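Local atomic coordinates of catalase (PDB entry 4QOL), a protein that breaks down hydrogen peroxide to water and oxygen at a buried heme and, with phenolic substrates, shows peroxidase-like reactivity. Residues 95-100 against 189-194; 183-188 against 224-229. All blocks are in the same frame, centred on the assembly; numbering follows the deposited sequence.

Interaction 1 of 2, residues 95-100 against 189-194; sequences FSTVIH and ANYAEM
Two aromatic residues here exchange methylenes rather than stacking ring on ring: the CB of each sits over a face of the other's ring. Phe-95 lies at the end of strand 88-96, part of the antiparallel sheet of the catalase fold, and Tyr-191 in the loop between helix 175-181 and strand 196-197. The rings are nearly parallel, with planes 15° apart, but are displaced so far that little of one ring lies over the other, their centroids 5.6 Å apart. Phe-95 CB stands 3.5 Å from the centroid of the Tyr-191 ring, 16° off its normal, a CH-pi contact over the face, shifted toward CG. The return contact is looser, Tyr-191 CB lying 4.2 Å from the Phe-95 centroid. Both side chains have CG anti to the carbonyl carbon, beside the backbone N, and they pass each other in opposite senses. The phenol then passes alongside the backbone of Ser-96, its CE1 3.8 Å from Ser-96 N, and its OH goes on to hydrogen-bond Glu-106. Ser-96 turns its own CB away from the loop; its OG hydrogen-bonds His-57 ND1, and its side chain is close to the heme. Next to Tyr-191 in sequence, Asn-190 OD1 accepts from Glu-193 N in an Asx motif that ties the loop to itself. Met-194, bent at chi3 (80°), brings its CE to 3.6 Å from Phe-95 CD1.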
ATOM      1  N   PHE A  95      -1.116 -21.272 -15.872  1.00 14.42           N
ATOM      2  CA  PHE A  95       0.139 -21.636 -16.573  1.00 15.47           C
ATOM      3  C   PHE A  95       0.914 -20.402 -16.725  1.00 15.72           C
ATOM      4  O   PHE A  95       0.305 -19.295 -16.852  1.00 15.92           O
ATOM      5  CB  PHE A  95      -0.155 -22.263 -17.938  1.00 16.42           C
ATOM      6  CG  PHE A  95      -0.977 -23.551 -17.862  1.00 17.13           C
ATOM      7  CD1 PHE A  95      -0.461 -24.738 -17.388  1.00 16.01           C
ATOM      8  CD2 PHE A  95      -2.302 -23.535 -18.302  1.00 18.26           C
ATOM      9  CE1 PHE A  95      -1.231 -25.898 -17.394  1.00 17.29           C
ATOM     10  CE2 PHE A  95      -3.077 -24.688 -18.297  1.00 18.35           C
ATOM     11  CZ  PHE A  95      -2.558 -25.850 -17.835  1.00 17.06           C
ATOM     12  N   SER A  96       2.231 -20.498 -16.829  1.00 14.99           N
ATOM     13  CA  SER A  96       3.042 -19.315 -16.883  1.00 14.58           C
ATOM     14  C   SER A  96       4.432 -19.630 -17.447  1.00 14.81           C
ATOM     15  O   SER A  96       4.876 -20.788 -17.451  1.00 14.23           O
ATOM     16  CB  SER A  96       3.179 -18.719 -15.466  1.00 13.99           C
ATOM     17  OG  SER A  96       3.609 -19.700 -14.554  1.00 13.25           O
ATOM     18  N   THR A  97       5.149 -18.584 -17.886  1.00 13.83           N
ATOM     19  CA  THR A  97       6.607 -18.616 -17.924  1.00 13.72           C
ATOM     20  C   THR A  97       7.168 -18.225 -16.599  1.00 13.10           C
ATOM     21  O   THR A  97       6.423 -18.198 -15.600  1.00 14.99           O
ATOM     22  CB  THR A  97       7.144 -17.687 -19.078  1.00 15.08           C
ATOM     23  OG1 THR A  97       6.799 -16.344 -18.827  1.00 15.52           O
ATOM     24  CG2 THR A  97       6.550 -18.122 -20.486  1.00 16.24           C
ATOM     25  N   VAL A  98       8.454 -17.936 -16.489  1.00 13.48           N
ATOM     26  CA  VAL A  98       9.083 -17.677 -15.204  1.00 14.17           C
ATOM     27  C   VAL A  98       9.718 -16.307 -15.026  1.00 14.08           C
ATOM     28  O   VAL A  98       9.377 -15.590 -14.082  1.00 14.23           O
ATOM     29  CB  VAL A  98      10.133 -18.755 -14.817  1.00 14.39           C
ATOM     30  CG1 VAL A  98      10.756 -18.398 -13.441  1.00 14.31           C
ATOM     31  CG2 VAL A  98       9.489 -20.111 -14.829  1.00 15.25           C
ATOM     32  N   ILE A  99      10.647 -15.936 -15.895  1.00 13.43           N
ATOM     33  CA  ILE A  99      11.598 -14.888 -15.589  1.00 13.99           C
ATOM     34  C   ILE A  99      11.109 -13.502 -16.033  1.00 12.85           C
ATOM     35  O   ILE A  99      11.244 -12.551 -15.298  1.00 13.46           O
ATOM     36  CB  ILE A  99      12.970 -15.212 -16.163  1.00 13.54           C
ATOM     37  CG1 ILE A  99      13.586 -16.360 -15.340  1.00 14.31           C
ATOM     38  CG2 ILE A  99      13.906 -13.993 -16.203  1.00 13.85           C
ATOM     39  CD1 ILE A  99      13.879 -16.084 -13.850  1.00 14.82           C
ATOM     40  N   HIS A 100      10.577 -13.395 -17.219  1.00 14.23           N
ATOM     41  CA  HIS A 100      10.390 -12.040 -17.774  1.00 14.61           C
ATOM     42  C   HIS A 100       9.022 -11.490 -17.327  1.00 14.14           C
ATOM     43  O   HIS A 100       8.201 -12.219 -16.789  1.00 13.68           O
ATOM     44  CB  HIS A 100      10.584 -11.983 -19.281  1.00 15.31           C
ATOM     45  CG  HIS A 100      12.010 -12.152 -19.703  1.00 16.08           C
ATOM     46  ND1 HIS A 100      12.883 -11.103 -19.871  1.00 18.10           N
ATOM     47  CD2 HIS A 100      12.736 -13.283 -19.858  1.00 16.18           C
ATOM     48  CE1 HIS A 100      14.060 -11.578 -20.242  1.00 15.82           C
ATOM     49  NE2 HIS A 100      14.008 -12.891 -20.224  1.00 19.69           N
ATOM     50  N   ALA A 189       5.580 -26.050 -26.889  1.00 17.74           N
ATOM     51  CA  ALA A 189       4.906 -25.443 -28.018  1.00 17.39           C
ATOM     52  C   ALA A 189       3.790 -24.510 -27.568  1.00 16.48           C
ATOM     53  O   ALA A 189       3.440 -23.511 -28.289  1.00 16.82           O
ATOM     54  CB  ALA A 189       4.371 -26.502 -28.959  1.00 18.51           C
ATOM     55  N   ASN A 190       3.161 -24.889 -26.464  1.00 17.14           N
ATOM     56  CA  ASN A 190       2.100 -24.119 -25.851  1.00 17.60           C
ATOM     57  C   ASN A 190       1.805 -24.771 -24.446  1.00 17.84           C
ATOM     58  O   ASN A 190       2.521 -25.647 -24.028  1.00 17.13           O
ATOM     59  CB  ASN A 190       0.857 -24.116 -26.769  1.00 17.69           C
ATOM     60  CG  ASN A 190       0.385 -25.512 -27.105  1.00 19.14           C
ATOM     61  OD1 ASN A 190       0.042 -26.289 -26.211  1.00 19.52           O
ATOM     62  ND2 ASN A 190       0.340 -25.861 -28.422  1.00 20.64           N
ATOM     63  N   TYR A 191       0.812 -24.271 -23.733  1.00 17.14           N
ATOM     64  CA  TYR A 191       0.551 -24.764 -22.397  1.00 17.86           C
ATOM     65  C   TYR A 191      -0.200 -26.094 -22.377  1.00 17.62           C
ATOM     66  O   TYR A 191      -0.150 -26.791 -21.393  1.00 19.65           O
ATOM     67  CB  TYR A 191      -0.259 -23.723 -21.603  1.00 17.27           C
ATOM     68  CG  TYR A 191       0.423 -22.398 -21.335  1.00 16.32           C
ATOM     69  CD1 TYR A 191       1.739 -22.337 -20.876  1.00 17.58           C
ATOM     70  CD2 TYR A 191      -0.255 -21.200 -21.535  1.00 16.55           C
ATOM     71  CE1 TYR A 191       2.348 -21.118 -20.594  1.00 18.54           C
ATOM     72  CE2 TYR A 191       0.318 -19.987 -21.271  1.00 16.90           C
ATOM     73  CZ  TYR A 191       1.639 -19.923 -20.817  1.00 18.28           C
ATOM     74  OH  TYR A 191       2.206 -18.707 -20.571  1.00 19.96           O
ATOM     75  N   ALA A 192      -0.873 -26.456 -23.485  1.00 19.76           N
ATOM     76  CA  ALA A 192      -1.663 -27.713 -23.545  1.00 19.10           C
ATOM     77  C   ALA A 192      -0.798 -28.934 -23.853  1.00 19.66           C
ATOM     78  O   ALA A 192      -0.979 -30.008 -23.294  1.00 21.84           O
ATOM     79  CB  ALA A 192      -2.763 -27.600 -24.591  1.00 20.28           C
ATOM     80  N   GLU A 193       0.218 -28.749 -24.676  1.00 19.37           N
ATOM     81  CA  GLU A 193       1.056 -29.891 -25.137  1.00 19.68           C
ATOM     82  C   GLU A 193       2.336 -29.949 -24.315  1.00 18.97           C
ATOM     83  O   GLU A 193       3.460 -29.813 -24.817  1.00 17.58           O
ATOM     84  CB  GLU A 193       1.353 -29.713 -26.638  1.00 20.40           C
ATOM     85  CG  GLU A 193       0.109 -29.794 -27.518  1.00 21.24           C
ATOM     86  CD  GLU A 193       0.412 -29.577 -28.993  1.00 22.46           C
ATOM     87  OE1 GLU A 193       0.094 -28.489 -29.545  1.00 23.31           O
ATOM     88  OE2 GLU A 193       0.960 -30.497 -29.608  1.00 24.63           O
ATOM     89  N   MET A 194       2.147 -30.072 -22.998  1.00 19.55           N
ATOM     90  CA  MET A 194       3.176 -29.791 -22.019  1.00 18.51           C
ATOM     91  C   MET A 194       2.998 -30.707 -20.821  1.00 17.65           C
ATOM     92  O   MET A 194       1.865 -31.002 -20.439  1.00 19.20           O
ATOM     93  CB  MET A 194       2.988 -28.337 -21.563  1.00 20.65           C
ATOM     94  CG  MET A 194       4.005 -27.821 -20.627  1.00 20.59           C
ATOM     95  SD  MET A 194       3.734 -26.061 -20.204  1.00 19.14           S
ATOM     96  CE  MET A 194       2.438 -26.128 -18.970  1.00 21.93           C
TER

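Interaction 2 of 2, residues 183-188 against 224-229; sequences SDEGIP and IRNLSM
Asn-226 lies across a short 3-10 turn, 184-186, where two loops of the catalase fold meet through a single beta bridge between Pro-188 and Asn-226. Its CB presses on the backbone, 3.2 Å from Asp-184 O. With CG anti to the carbonyl carbon (chi1 -56°), the amide carbon comes next, 3.5 Å from Glu-185 CA. At the tip ND2 rests 3.6 Å from Glu-185 CG, while OD1 accepts from a water that also donates to Glu-185 OE1; the amide and carboxylate planes are 18° apart. The other carboxylate oxygen, OE2, is in a salt bridge with Arg-195. An alanine here would remove the amide, and with it the water-bridged link to Glu-185, and would probably loosen the packing over the turn. One residue on, Leu-227 N donates to Ile-187 O almost along the C=O axis, and Leu-227 CD1 meets Ile-187 CG2 at 3.9 Å, the two side chains crossing at about a right angle. Ser-228 is the N-cap of helix 229-236. Asp-184 OD1, also hydrogen-bonded to Asn-443 ND2, accepts hydrogen bonds from two waters: one donates to Leu-227 O as well, and the other accepts from Met-229 N at 3.1 Å.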
ATOM      1  N   SER A 183      17.351 -28.856 -23.342  1.00 17.05           N
ATOM      2  CA  SER A 183      16.622 -29.653 -24.393  1.00 18.67           C
ATOM      3  C   SER A 183      15.572 -28.791 -25.020  1.00 17.85           C
ATOM      4  O   SER A 183      15.346 -27.643 -24.580  1.00 16.55           O
ATOM      5  CB  SER A 183      15.976 -30.920 -23.844  1.00 18.40           C
ATOM      6  OG  SER A 183      14.761 -30.665 -23.142  1.00 18.57           O
ATOM      7  N   ASP A 184      14.930 -29.255 -26.072  1.00 18.58           N
ATOM      8  CA  ASP A 184      13.920 -28.385 -26.640  1.00 19.32           C
ATOM      9  C   ASP A 184      12.709 -28.274 -25.695  1.00 18.69           C
ATOM     10  O   ASP A 184      11.807 -27.438 -25.914  1.00 18.75           O
ATOM     11  CB  ASP A 184      13.490 -28.828 -28.040  1.00 19.60           C
ATOM     12  CG  ASP A 184      14.577 -28.526 -29.138  1.00 20.93           C
ATOM     13  OD1 ASP A 184      15.417 -27.594 -29.001  1.00 20.33           O
ATOM     14  OD2 ASP A 184      14.485 -29.206 -30.181  1.00 22.82           O
ATOM     15  N   GLU A 185      12.659 -29.090 -24.657  1.00 18.34           N
ATOM     16  CA  GLU A 185      11.523 -28.956 -23.719  1.00 18.23           C
ATOM     17  C   GLU A 185      11.629 -27.644 -22.897  1.00 17.89           C
ATOM     18  O   GLU A 185      10.650 -27.253 -22.253  1.00 18.87           O
ATOM     19  CB  GLU A 185      11.397 -30.174 -22.769  1.00 20.06           C
ATOM     20  CG  GLU A 185      10.015 -30.265 -22.157  1.00 20.45           C
ATOM     21  CD  GLU A 185       9.794 -31.554 -21.358  1.00 21.59           C
ATOM     22  OE1 GLU A 185      10.533 -32.537 -21.538  1.00 24.36           O
ATOM     23  OE2 GLU A 185       8.828 -31.596 -20.602  1.00 23.17           O
ATOM     24  N   GLY A 186      12.762 -26.927 -22.997  1.00 17.15           N
ATOM     25  CA  GLY A 186      12.837 -25.582 -22.496  1.00 15.99           C
ATOM     26  C   GLY A 186      11.937 -24.553 -23.176  1.00 16.41           C
ATOM     27  O   GLY A 186      11.683 -23.500 -22.599  1.00 14.91           O
ATOM     28  N   ILE A 187      11.368 -24.911 -24.336  1.00 15.68           N
ATOM     29  CA  ILE A 187      10.361 -24.130 -24.999  1.00 17.02           C
ATOM     30  C   ILE A 187       9.196 -25.019 -25.423  1.00 16.63           C
ATOM     31  O   ILE A 187       9.118 -25.459 -26.577  1.00 20.43           O
ATOM     32  CB  ILE A 187      10.887 -23.368 -26.232  1.00 18.33           C
ATOM     33  CG1 ILE A 187      12.251 -22.735 -25.954  1.00 18.79           C
ATOM     34  CG2 ILE A 187       9.844 -22.314 -26.639  1.00 19.52           C
ATOM     35  CD1 ILE A 187      12.855 -21.994 -27.116  1.00 18.14           C
ATOM     36  N   PRO A 188       8.261 -25.310 -24.509  1.00 18.14           N
ATOM     37  CA  PRO A 188       7.035 -25.960 -24.900  1.00 17.05           C
ATOM     38  C   PRO A 188       6.293 -25.264 -26.046  1.00 18.67           C
ATOM     39  O   PRO A 188       6.331 -24.061 -26.134  1.00 16.90           O
ATOM     40  CB  PRO A 188       6.184 -25.974 -23.593  1.00 18.17           C
ATOM     41  CG  PRO A 188       7.234 -25.907 -22.509  1.00 18.94           C
ATOM     42  CD  PRO A 188       8.280 -24.950 -23.087  1.00 16.43           C
ATOM     43  N   ILE A 224       3.175 -34.293 -25.412  1.00 21.92           N
ATOM     44  CA  ILE A 224       4.201 -33.302 -25.206  1.00 23.73           C
ATOM     45  C   ILE A 224       4.773 -32.832 -26.543  1.00 23.88           C
ATOM     46  O   ILE A 224       5.213 -33.658 -27.354  1.00 22.84           O
ATOM     47  CB  ILE A 224       5.330 -33.876 -24.331  1.00 23.18           C
ATOM     48  CG1 ILE A 224       4.798 -34.099 -22.922  1.00 25.20           C
ATOM     49  CG2 ILE A 224       6.581 -32.971 -24.356  1.00 24.92           C
ATOM     50  CD1 ILE A 224       5.634 -35.004 -22.049  1.00 24.76           C
ATOM     51  N   ARG A 225       4.782 -31.532 -26.802  1.00 21.30           N
ATOM     52  CA  ARG A 225       5.442 -30.979 -28.001  1.00 22.34           C
ATOM     53  C   ARG A 225       6.206 -29.741 -27.728  1.00 19.91           C
ATOM     54  O   ARG A 225       5.763 -28.913 -26.921  1.00 18.38           O
ATOM     55  CB  ARG A 225       4.417 -30.648 -29.090  1.00 23.17           C
ATOM     56  CG  ARG A 225       5.035 -30.322 -30.417  1.00 24.75           C
ATOM     57  CD  ARG A 225       3.996 -30.309 -31.536  1.00 24.44           C
ATOM     58  NE  ARG A 225       2.914 -29.345 -31.339  1.00 24.93           N
ATOM     59  CZ  ARG A 225       2.908 -28.071 -31.753  1.00 24.79           C
ATOM     60  NH1 ARG A 225       3.948 -27.517 -32.369  1.00 24.23           N
ATOM     61  NH2 ARG A 225       1.866 -27.308 -31.484  1.00 26.22           N
ATOM     62  N   ASN A 226       7.387 -29.628 -28.319  1.00 18.81           N
ATOM     63  CA  ASN A 226       8.361 -28.634 -27.992  1.00 18.86           C
ATOM     64  C   ASN A 226       8.719 -27.819 -29.261  1.00 20.63           C
ATOM     65  O   ASN A 226       8.414 -28.219 -30.394  1.00 22.84           O
ATOM     66  CB  ASN A 226       9.628 -29.239 -27.422  1.00 18.64           C
ATOM     67  CG  ASN A 226       9.382 -30.104 -26.213  1.00 20.03           C
ATOM     68  OD1 ASN A 226       9.882 -31.254 -26.123  1.00 23.16           O
ATOM     69  ND2 ASN A 226       8.537 -29.632 -25.347  1.00 17.03           N
ATOM     70  N   LEU A 227       9.406 -26.701 -29.046  1.00 19.72           N
ATOM     71  CA  LEU A 227       9.908 -25.856 -30.130  1.00 19.60           C
ATOM     72  C   LEU A 227      11.421 -25.784 -30.135  1.00 20.27           C
ATOM     73  O   LEU A 227      12.059 -25.559 -29.091  1.00 19.50           O
ATOM     74  CB  LEU A 227       9.379 -24.405 -30.047  1.00 20.53           C
ATOM     75  CG  LEU A 227       7.866 -24.248 -29.887  1.00 21.39           C
ATOM     76  CD1 LEU A 227       7.462 -22.803 -29.673  1.00 22.01           C
ATOM     77  CD2 LEU A 227       7.133 -24.824 -31.081  1.00 23.41           C
ATOM     78  N   SER A 228      12.002 -25.933 -31.349  1.00 18.99           N
ATOM     79  CA  SER A 228      13.419 -25.587 -31.535  1.00 20.36           C
ATOM     80  C   SER A 228      13.610 -24.081 -31.396  1.00 19.81           C
ATOM     81  O   SER A 228      12.649 -23.326 -31.442  1.00 20.95           O
ATOM     82  CB  SER A 228      13.904 -26.040 -32.924  1.00 20.10           C
ATOM     83  OG  SER A 228      13.252 -25.242 -33.926  1.00 21.69           O
ATOM     84  N   MET A 229      14.854 -23.634 -31.259  1.00 19.72           N
ATOM     85  CA  MET A 229      15.102 -22.210 -31.239  1.00 21.17           C
ATOM     86  C   MET A 229      14.509 -21.538 -32.454  1.00 22.47           C
ATOM     87  O   MET A 229      13.955 -20.444 -32.348  1.00 23.29           O
ATOM     88  CB  MET A 229      16.584 -21.891 -31.079  1.00 23.80           C
ATOM     89  CG  MET A 229      17.169 -22.338 -29.742  1.00 25.28           C
ATOM     90  SD  MET A 229      18.911 -21.903 -29.503  1.00 31.25           S
ATOM     91  CE  MET A 229      18.974 -20.170 -29.839  1.00 30.91           C
TER
HETATM   92  O   HOH W   1      14.353 -25.239 -27.851  1.00 20.77           O
HETATM   93  O   HOH W   2      16.614 -26.103 -30.774  1.00 25.41           O
HETATM   94  O   HOH W   3      10.556 -33.564 -24.208  1.00 20.69           O

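Overall arrangement
From the N terminus, the chain first lays down 95-100 at the end of strand 88-96, then runs through strands 113-120 and 123-130 and three helices to 183-188 and straight on into 189-194. Interaction 1 closes there, a loop of 88 intervening residues. The chain next builds strands 196-197, 202-205 and 211-220 before 224-229 returns to 183-188, closing interaction 2 over 35 residues. The two closures therefore cross instead of nesting. The continuous run 183-194 joins the end of strand 88-96 to the loop leading into helix 229-236. Direct contacts couple the two: Arg-225 NE forms a salt bridge with Glu-193 OE2, and Ala-189 CA packs against Leu-227 CG.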